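Local coordinates for acetoin utilization protein (Exiguobacterium sibiricum, PDB 2Q04) that probably transfers an acetyl group from acetyl-coenzyme A to an acceptor, as a GNAT-family acetyltransferase named for a role in acetoin utilization, at residues Arg62-Arg67 and Lys114-Val119; Gly74-Leu79 and Leu96-Ile101. All blocks are in the same frame, centred on the assembly; numbering follows the deposited sequence.

Contact 1 (Arg62-Arg67 and Lys114-Val119)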
ATOM      1  N   ARG A  62      -5.094   3.109  -8.026  1.00 56.09           N
ATOM      2  CA  ARG A  62      -5.853   3.833  -7.007  1.00 55.57           C
ATOM      3  C   ARG A  62      -4.916   4.554  -6.057  1.00 56.20           C
ATOM      4  O   ARG A  62      -4.015   3.936  -5.451  1.00 55.84           O
ATOM      5  CB  ARG A  62      -6.726   2.876  -6.202  1.00 55.34           C
ATOM      6  CG  ARG A  62      -7.694   2.124  -7.016  1.00 56.00           C
ATOM      7  CD  ARG A  62      -8.643   1.369  -6.168  1.00 55.84           C
ATOM      8  NE  ARG A  62      -9.697   0.765  -6.975  1.00 60.55           N
ATOM      9  CZ  ARG A  62     -10.906   0.432  -6.519  1.00 60.34           C
ATOM     10  NH1 ARG A  62     -11.236   0.664  -5.251  1.00 60.93           N
ATOM     11  NH2 ARG A  62     -11.799  -0.108  -7.343  1.00 59.17           N
ATOM     12  N   ILE A  63      -5.143   5.853  -5.897  1.00 56.79           N
ATOM     13  CA  ILE A  63      -4.390   6.659  -4.947  1.00 56.58           C
ATOM     14  C   ILE A  63      -5.358   7.266  -3.925  1.00 56.05           C
ATOM     15  O   ILE A  63      -6.199   8.072  -4.268  1.00 56.45           O
ATOM     16  CB  ILE A  63      -3.619   7.813  -5.661  1.00 56.80           C
ATOM     17  CG1 ILE A  63      -2.616   7.253  -6.702  1.00 57.35           C
ATOM     18  CG2 ILE A  63      -2.901   8.704  -4.631  1.00 58.39           C
ATOM     19  CD1 ILE A  63      -1.446   6.479  -6.101  1.00 56.77           C
ATOM     20  N   ILE A  64      -5.278   6.795  -2.693  1.00 56.37           N
ATOM     21  CA  ILE A  64      -6.027   7.379  -1.602  1.00 56.37           C
ATOM     22  C   ILE A  64      -5.067   8.274  -0.823  1.00 56.62           C
ATOM     23  O   ILE A  64      -3.915   7.890  -0.568  1.00 57.00           O
ATOM     24  CB  ILE A  64      -6.634   6.279  -0.663  1.00 56.35           C
ATOM     25  CG1 ILE A  64      -7.824   5.578  -1.351  1.00 55.88           C
ATOM     26  CG2 ILE A  64      -7.097   6.893   0.668  1.00 56.66           C
ATOM     27  CD1 ILE A  64      -7.452   4.785  -2.599  1.00 56.86           C
ATOM     28  N   ILE A  65      -5.529   9.476  -0.471  1.00 56.48           N
ATOM     29  CA  ILE A  65      -4.654  10.491   0.135  1.00 56.05           C
ATOM     30  C   ILE A  65      -5.154  10.973   1.486  1.00 55.24           C
ATOM     31  O   ILE A  65      -6.344  10.942   1.757  1.00 55.73           O
ATOM     32  CB  ILE A  65      -4.518  11.716  -0.779  1.00 56.36           C
ATOM     33  CG1 ILE A  65      -5.897  12.394  -0.987  1.00 56.24           C
ATOM     34  CG2 ILE A  65      -3.905  11.311  -2.114  1.00 55.77           C
ATOM     35  CD1 ILE A  65      -5.827  13.686  -1.741  1.00 55.37           C
ATOM     36  N   ALA A  66      -4.212  11.351   2.348  1.00 54.86           N
ATOM     37  CA  ALA A  66      -4.514  12.083   3.572  1.00 54.61           C
ATOM     38  C   ALA A  66      -4.115  13.514   3.299  1.00 54.67           C
ATOM     39  O   ALA A  66      -2.955  13.792   2.990  1.00 52.77           O
ATOM     40  CB  ALA A  66      -3.745  11.530   4.731  1.00 54.19           C
ATOM     41  N   ARG A  67      -5.078  14.427   3.416  1.00 55.12           N
ATOM     42  CA  ARG A  67      -4.937  15.748   2.850  1.00 55.27           C
ATOM     43  C   ARG A  67      -5.381  16.865   3.808  1.00 55.88           C
ATOM     44  O   ARG A  67      -6.324  16.703   4.575  1.00 55.71           O
ATOM     45  CB  ARG A  67      -5.764  15.815   1.554  1.00 55.37           C
ATOM     46  CG  ARG A  67      -5.743  17.134   0.861  1.00 56.03           C
ATOM     47  CD  ARG A  67      -6.627  17.120  -0.395  1.00 55.06           C
ATOM     48  NE  ARG A  67      -8.035  16.782  -0.107  1.00 55.36           N
ATOM     49  CZ  ARG A  67      -8.914  17.614   0.482  1.00 53.79           C
ATOM     50  NH1 ARG A  67      -8.524  18.785   0.949  1.00 53.01           N
ATOM     51  NH2 ARG A  67     -10.170  17.233   0.662  1.00 49.02           N
ATOM     52  N   LYS A 114      -3.960   3.733   9.441  1.00 57.25           N
ATOM     53  CA  LYS A 114      -5.159   2.924   9.682  1.00 58.20           C
ATOM     54  C   LYS A 114      -6.334   3.411   8.838  1.00 58.47           C
ATOM     55  O   LYS A 114      -6.981   2.619   8.152  1.00 59.48           O
ATOM     56  CB  LYS A 114      -5.549   2.961  11.182  1.00 58.83           C
ATOM     57  CG  LYS A 114      -4.643   2.126  12.102  1.00 60.36           C
ATOM     58  N   LYS A 115      -6.607   4.716   8.890  1.00 58.15           N
ATOM     59  CA  LYS A 115      -7.741   5.301   8.155  1.00 58.08           C
ATOM     60  C   LYS A 115      -7.516   5.297   6.676  1.00 57.20           C
ATOM     61  O   LYS A 115      -8.444   5.143   5.904  1.00 57.83           O
ATOM     62  CB  LYS A 115      -8.009   6.728   8.616  1.00 57.97           C
ATOM     63  CG  LYS A 115      -9.009   6.833   9.717  1.00 61.59           C
ATOM     64  CD  LYS A 115     -10.436   6.655   9.200  1.00 61.27           C
ATOM     65  CE  LYS A 115     -11.450   6.879  10.305  1.00 63.03           C
ATOM     66  NZ  LYS A 115     -12.837   6.887   9.795  1.00 66.03           N
ATOM     67  N   LEU A 116      -6.302   5.586   6.279  1.00 56.99           N
ATOM     68  CA  LEU A 116      -5.930   5.522   4.889  1.00 56.97           C
ATOM     69  C   LEU A 116      -6.339   4.153   4.332  1.00 57.47           C
ATOM     70  O   LEU A 116      -6.930   4.063   3.254  1.00 57.40           O
ATOM     71  CB  LEU A 116      -4.420   5.714   4.756  1.00 56.78           C
ATOM     72  CG  LEU A 116      -3.881   6.726   3.751  1.00 56.20           C
ATOM     73  CD1 LEU A 116      -4.712   7.927   3.661  1.00 56.12           C
ATOM     74  CD2 LEU A 116      -2.456   7.103   4.151  1.00 57.84           C
ATOM     75  N   LEU A 117      -6.073   3.093   5.106  1.00 57.69           N
ATOM     76  CA  LEU A 117      -6.418   1.730   4.690  1.00 58.47           C
ATOM     77  C   LEU A 117      -7.927   1.482   4.766  1.00 59.52           C
ATOM     78  O   LEU A 117      -8.488   0.801   3.908  1.00 59.79           O
ATOM     79  CB  LEU A 117      -5.676   0.690   5.548  1.00 59.86           C
ATOM     80  CG  LEU A 117      -4.141   0.582   5.365  1.00 58.07           C
ATOM     81  CD1 LEU A 117      -3.545  -0.347   6.426  1.00 58.50           C
ATOM     82  CD2 LEU A 117      -3.781   0.102   3.971  1.00 58.13           C
ATOM     83  N   GLU A 118      -8.579   2.029   5.801  1.00 59.51           N
ATOM     84  CA  GLU A 118     -10.041   1.890   5.955  1.00 59.98           C
ATOM     85  C   GLU A 118     -10.782   2.435   4.737  1.00 59.30           C
ATOM     86  O   GLU A 118     -11.631   1.764   4.168  1.00 60.04           O
ATOM     87  CB  GLU A 118     -10.534   2.628   7.208  1.00 60.12           C
ATOM     88  CG  GLU A 118     -10.334   1.880   8.516  1.00 61.90           C
ATOM     89  CD  GLU A 118     -10.896   2.649   9.727  1.00 62.78           C
ATOM     90  OE1 GLU A 118     -11.943   3.339   9.574  1.00 64.71           O
ATOM     91  OE2 GLU A 118     -10.299   2.553  10.825  1.00 69.96           O
ATOM     92  N   VAL A 119     -10.474   3.673   4.374  1.00 58.52           N
ATOM     93  CA  VAL A 119     -11.129   4.335   3.256  1.00 57.97           C
ATOM     94  C   VAL A 119     -10.831   3.612   1.938  1.00 57.94           C
ATOM     95  O   VAL A 119     -11.665   3.588   1.028  1.00 57.58           O
ATOM     96  CB  VAL A 119     -10.687   5.820   3.154  1.00 57.98           C
ATOM     97  CG1 VAL A 119     -11.261   6.476   1.894  1.00 57.10           C
ATOM     98  CG2 VAL A 119     -11.116   6.580   4.392  1.00 58.87           C
TER
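Leu116 and Val119 lie on the helix that follows strand 95-103 and lies against the central sheet, as in other GNAT acetyltransferases; here they meet Ile64 and Ala66 of strand 62-67. The segment axes approach to 8.6 Å at 139°, so the helix runs slantwise and roughly counter to the strand. The contact is apolar and small, 191 Å² over both sides. Leu116 and Ile64 contribute most of it, and CD1 of Leu116 touches Ile64, Ile65 and Ala66. The CB of Leu116 points neither at the strand nor away, but CG sits off the staggered positions (chi1 -131°), and the end of the branch comes nearer. CD1 settles over the peptide joining Ile65 to Ala66, 3.8 Å from Ile65 C and 3.7 Å from Ala66 N, with Ala66 CB a further neighbour at 3.9 Å. Ile64 reaches back the other way, its side chain sliding past that of Leu116. Its CG2, anti to the backbone N, lies 4.0 Å from Leu116 CD1 and 3.8 Å from Leu116 O. That carbonyl oxygen also accepts a bond from Ser120 OG, which gives it a polar partner in a buried place. One turn along, Val119 CG1 is a looser neighbour of Ile64 CG2 at 4.4 Å. Around this core, strand 71-79 continues the surface beneath Leu116 through Val76, while Ile21 of strand 19-23 and Asn8 and Arg10 of strand 8-12 pack against Val119.

Contact 2 (Gly74-Leu79 and Leu96-Ile101). With CA (calcium ion), chain G.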
ATOM      1  N   GLY A  74       0.014  12.420   3.358  1.00 56.23           N
ATOM      2  CA  GLY A  74       0.056  10.986   3.411  1.00 55.41           C
ATOM      3  C   GLY A  74      -0.687  10.385   2.239  1.00 55.54           C
ATOM      4  O   GLY A  74      -1.529  11.037   1.631  1.00 54.59           O
ATOM      5  N   TYR A  75      -0.370   9.139   1.915  1.00 56.46           N
ATOM      6  CA  TYR A  75      -1.016   8.457   0.812  1.00 56.36           C
ATOM      7  C   TYR A  75      -0.856   6.953   0.918  1.00 56.83           C
ATOM      8  O   TYR A  75      -0.018   6.452   1.670  1.00 55.58           O
ATOM      9  CB  TYR A  75      -0.431   8.927  -0.515  1.00 56.37           C
ATOM     10  CG  TYR A  75       1.044   8.602  -0.676  1.00 57.79           C
ATOM     11  CD1 TYR A  75       1.457   7.340  -1.108  1.00 57.80           C
ATOM     12  CD2 TYR A  75       2.026   9.561  -0.404  1.00 58.65           C
ATOM     13  CE1 TYR A  75       2.808   7.037  -1.256  1.00 58.89           C
ATOM     14  CE2 TYR A  75       3.378   9.268  -0.550  1.00 57.08           C
ATOM     15  CZ  TYR A  75       3.764   8.003  -0.977  1.00 57.95           C
ATOM     16  OH  TYR A  75       5.094   7.703  -1.125  1.00 58.30           O
ATOM     17  N   VAL A  76      -1.663   6.238   0.146  1.00 57.49           N
ATOM     18  CA  VAL A  76      -1.515   4.819  -0.008  1.00 57.41           C
ATOM     19  C   VAL A  76      -1.867   4.476  -1.445  1.00 56.73           C
ATOM     20  O   VAL A  76      -2.851   5.001  -1.989  1.00 55.35           O
ATOM     21  CB  VAL A  76      -2.411   4.026   0.989  1.00 56.90           C
ATOM     22  CG1 VAL A  76      -3.884   4.334   0.762  1.00 59.81           C
ATOM     23  CG2 VAL A  76      -2.150   2.536   0.867  1.00 59.33           C
ATOM     24  N   THR A  77      -1.033   3.630  -2.081  1.00 56.17           N
ATOM     25  CA  THR A  77      -1.163   3.346  -3.526  1.00 55.69           C
ATOM     26  C   THR A  77      -1.563   1.912  -3.803  1.00 55.30           C
ATOM     27  O   THR A  77      -1.221   1.006  -3.051  1.00 53.88           O
ATOM     28  CB  THR A  77       0.152   3.615  -4.271  1.00 54.96           C
ATOM     29  OG1 THR A  77       1.096   2.575  -3.977  1.00 57.99           O
ATOM     30  CG2 THR A  77       0.730   4.956  -3.879  1.00 55.53           C
ATOM     31  N   PHE A  78      -2.300   1.718  -4.905  1.00 55.26           N
ATOM     32  CA  PHE A  78      -2.682   0.390  -5.363  1.00 54.65           C
ATOM     33  C   PHE A  78      -2.508   0.319  -6.837  1.00 55.45           C
ATOM     34  O   PHE A  78      -2.876   1.244  -7.554  1.00 55.99           O
ATOM     35  CB  PHE A  78      -4.133   0.087  -5.019  1.00 53.54           C
ATOM     36  CG  PHE A  78      -4.411   0.091  -3.588  1.00 53.28           C
ATOM     37  CD1 PHE A  78      -4.325  -1.079  -2.849  1.00 55.27           C
ATOM     38  CD2 PHE A  78      -4.750   1.274  -2.936  1.00 54.79           C
ATOM     39  CE1 PHE A  78      -4.572  -1.073  -1.476  1.00 55.31           C
ATOM     40  CE2 PHE A  78      -5.002   1.286  -1.577  1.00 54.97           C
ATOM     41  CZ  PHE A  78      -4.919   0.110  -0.845  1.00 54.68           C
ATOM     42  N   LEU A  79      -1.937  -0.781  -7.304  1.00 56.06           N
ATOM     43  CA  LEU A  79      -1.756  -1.017  -8.728  1.00 55.91           C
ATOM     44  C   LEU A  79      -1.357  -2.456  -8.926  1.00 56.23           C
ATOM     45  O   LEU A  79      -1.125  -3.182  -7.948  1.00 56.19           O
ATOM     46  CB  LEU A  79      -0.674  -0.083  -9.305  1.00 55.84           C
ATOM     47  CG  LEU A  79       0.766  -0.251  -8.782  1.00 55.88           C
ATOM     48  CD1 LEU A  79       1.731   0.554  -9.642  1.00 55.61           C
ATOM     49  CD2 LEU A  79       0.886   0.151  -7.297  1.00 55.58           C
ATOM     50  N   LEU A  96      -3.630  -7.715  -6.898  1.00 56.19           N
ATOM     51  CA  LEU A  96      -3.354  -6.293  -6.873  1.00 56.23           C
ATOM     52  C   LEU A  96      -2.302  -6.015  -5.816  1.00 55.99           C
ATOM     53  O   LEU A  96      -2.250  -6.696  -4.805  1.00 56.22           O
ATOM     54  CB  LEU A  96      -4.641  -5.536  -6.530  1.00 56.65           C
ATOM     55  CG  LEU A  96      -4.662  -4.030  -6.768  1.00 57.05           C
ATOM     56  CD1 LEU A  96      -4.574  -3.712  -8.252  1.00 59.06           C
ATOM     57  CD2 LEU A  96      -5.923  -3.438  -6.180  1.00 57.36           C
ATOM     58  N   GLU A  97      -1.457  -5.024  -6.050  1.00 56.34           N
ATOM     59  CA  GLU A  97      -0.441  -4.677  -5.068  1.00 57.01           C
ATOM     60  C   GLU A  97      -0.725  -3.340  -4.392  1.00 56.32           C
ATOM     61  O   GLU A  97      -1.031  -2.357  -5.047  1.00 54.49           O
ATOM     62  CB  GLU A  97       0.963  -4.655  -5.694  1.00 56.39           C
ATOM     63  CG  GLU A  97       2.093  -4.458  -4.639  1.00 57.42           C
ATOM     64  CD  GLU A  97       3.456  -4.211  -5.254  1.00 58.25           C
ATOM     65  OE1 GLU A  97       3.560  -4.209  -6.491  1.00 60.05           O
ATOM     66  OE2 GLU A  97       4.419  -3.985  -4.489  1.00 61.15           O
ATOM     67  N   LEU A  98      -0.705  -3.354  -3.070  1.00 56.87           N
ATOM     68  CA  LEU A  98      -0.645  -2.154  -2.300  1.00 57.42           C
ATOM     69  C   LEU A  98       0.788  -1.706  -2.403  1.00 57.37           C
ATOM     70  O   LEU A  98       1.670  -2.275  -1.762  1.00 57.57           O
ATOM     71  CB  LEU A  98      -1.029  -2.444  -0.832  1.00 58.42           C
ATOM     72  CG  LEU A  98      -1.217  -1.263   0.144  1.00 58.33           C
ATOM     73  CD1 LEU A  98      -1.745  -1.779   1.475  1.00 57.76           C
ATOM     74  CD2 LEU A  98       0.084  -0.472   0.361  1.00 59.54           C
ATOM     75  N   GLY A  99       1.047  -0.803  -3.331  1.00 58.20           N
ATOM     76  CA  GLY A  99       2.413  -0.400  -3.641  1.00 58.52           C
ATOM     77  C   GLY A  99       3.132   0.136  -2.437  1.00 59.00           C
ATOM     78  O   GLY A  99       4.100  -0.455  -1.970  1.00 57.63           O
ATOM     79  N   ALA A 100       2.624   1.244  -1.898  1.00 60.29           N
ATOM     80  CA  ALA A 100       3.243   1.884  -0.758  1.00 59.44           C
ATOM     81  C   ALA A 100       2.230   2.675   0.071  1.00 59.32           C
ATOM     82  O   ALA A 100       1.089   2.892  -0.346  1.00 58.58           O
ATOM     83  CB  ALA A 100       4.374   2.794  -1.221  1.00 58.60           C
ATOM     84  N   ILE A 101       2.660   3.063   1.265  1.00 59.63           N
ATOM     85  CA  ILE A 101       1.861   3.862   2.171  1.00 59.05           C
ATOM     86  C   ILE A 101       2.811   4.710   2.981  1.00 58.52           C
ATOM     87  O   ILE A 101       3.691   4.194   3.643  1.00 58.62           O
ATOM     88  CB  ILE A 101       1.008   2.975   3.110  1.00 58.85           C
ATOM     89  CG1 ILE A 101       0.099   3.832   3.989  1.00 61.24           C
ATOM     90  CG2 ILE A 101       1.883   2.101   3.970  1.00 60.15           C
ATOM     91  CD1 ILE A 101      -0.934   3.031   4.737  1.00 59.60           C
TER
HETATM   92 CA    CA G 211       5.773  -1.853  -0.834  1.00 48.61          CA
HETATM   93  O   HOH W   1       4.132  -3.605  -1.957  1.00 40.53           O
HETATM   94  O   HOH W   2       4.061  -1.829   0.898  1.00 30.05           O
HETATM   95  O   HOH W   3       7.899  -1.622  -2.518  1.00 39.98           O
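Leu98, crossing the Phe78 side chain at a slant, can be followed from CB to its tips. Its CB lies 3.9 Å from Phe78 CE1. CG, anti to the backbone N (chi1 -172°), comes closer, 3.7 Å from that same CE1. There the branches part: CD1 stays near the ring, 4.1 Å from Phe78 CE1, whereas CD2 turns to Val76 CG2 at 3.8 Å, the two side chains crossing at about a right angle. Beyond Leu98 the strand departs from regular antiparallel pairing. Val76 faces Ile101 and Leu79 faces Glu97, three steps on one strand against four on the other; the surplus residue makes a beta bulge, with Gly99 and Ala100 both opposite Thr77. The corresponding strand of GNAT enzymes carries such a bulge beside the acetyl-coenzyme A cleft. Thr77 N gives a bond to Ala100 O (2.8 Å), but Gly99 N reaches Thr77 O only weakly, at 127°. The side chain makes up the pairing: Thr77 OG1, set between the backbone N and carbonyl carbon, accepts from Ala100 N at 2.9 Å. An alanine in place of Thr77 would probably leave the Ala100 N-H without this mate and the bulge less firmly held. Gly99 O binds the calcium ion at 2.5 Å, Thr134 O being another ligand. A water on the calcium donates to Leu98 O and to Glu97 OE2, making that carboxylate a second-shell group.

In the fold
The segments follow the chain order 62-67, 74-79, 96-101, 114-119, so contact 2 forms within the span that contact 1 brings together, and their centres lie 9 Å apart. Strands 62-68, 71-79 and 95-103 are successive antiparallel neighbours in one sheet. The first two join the contacts directly: Ala66 N lies 2.8 Å from Gly74 O, and Arg62 O lies 2.9 Å from Phe78 N, both probable hydrogen bonds. Helix 112-121 covers the face bearing Ile64, Val76 and Leu98; helix 45-56 packs on the other face, at Thr77 and Leu79. Contact 1 is thus one part of the packing of the helix on the sheet, while contact 2 carries the bulge, which in GNAT enzymes lies beside the acetyl-coenzyme A cleft; its Gly99 also binds a calcium ion.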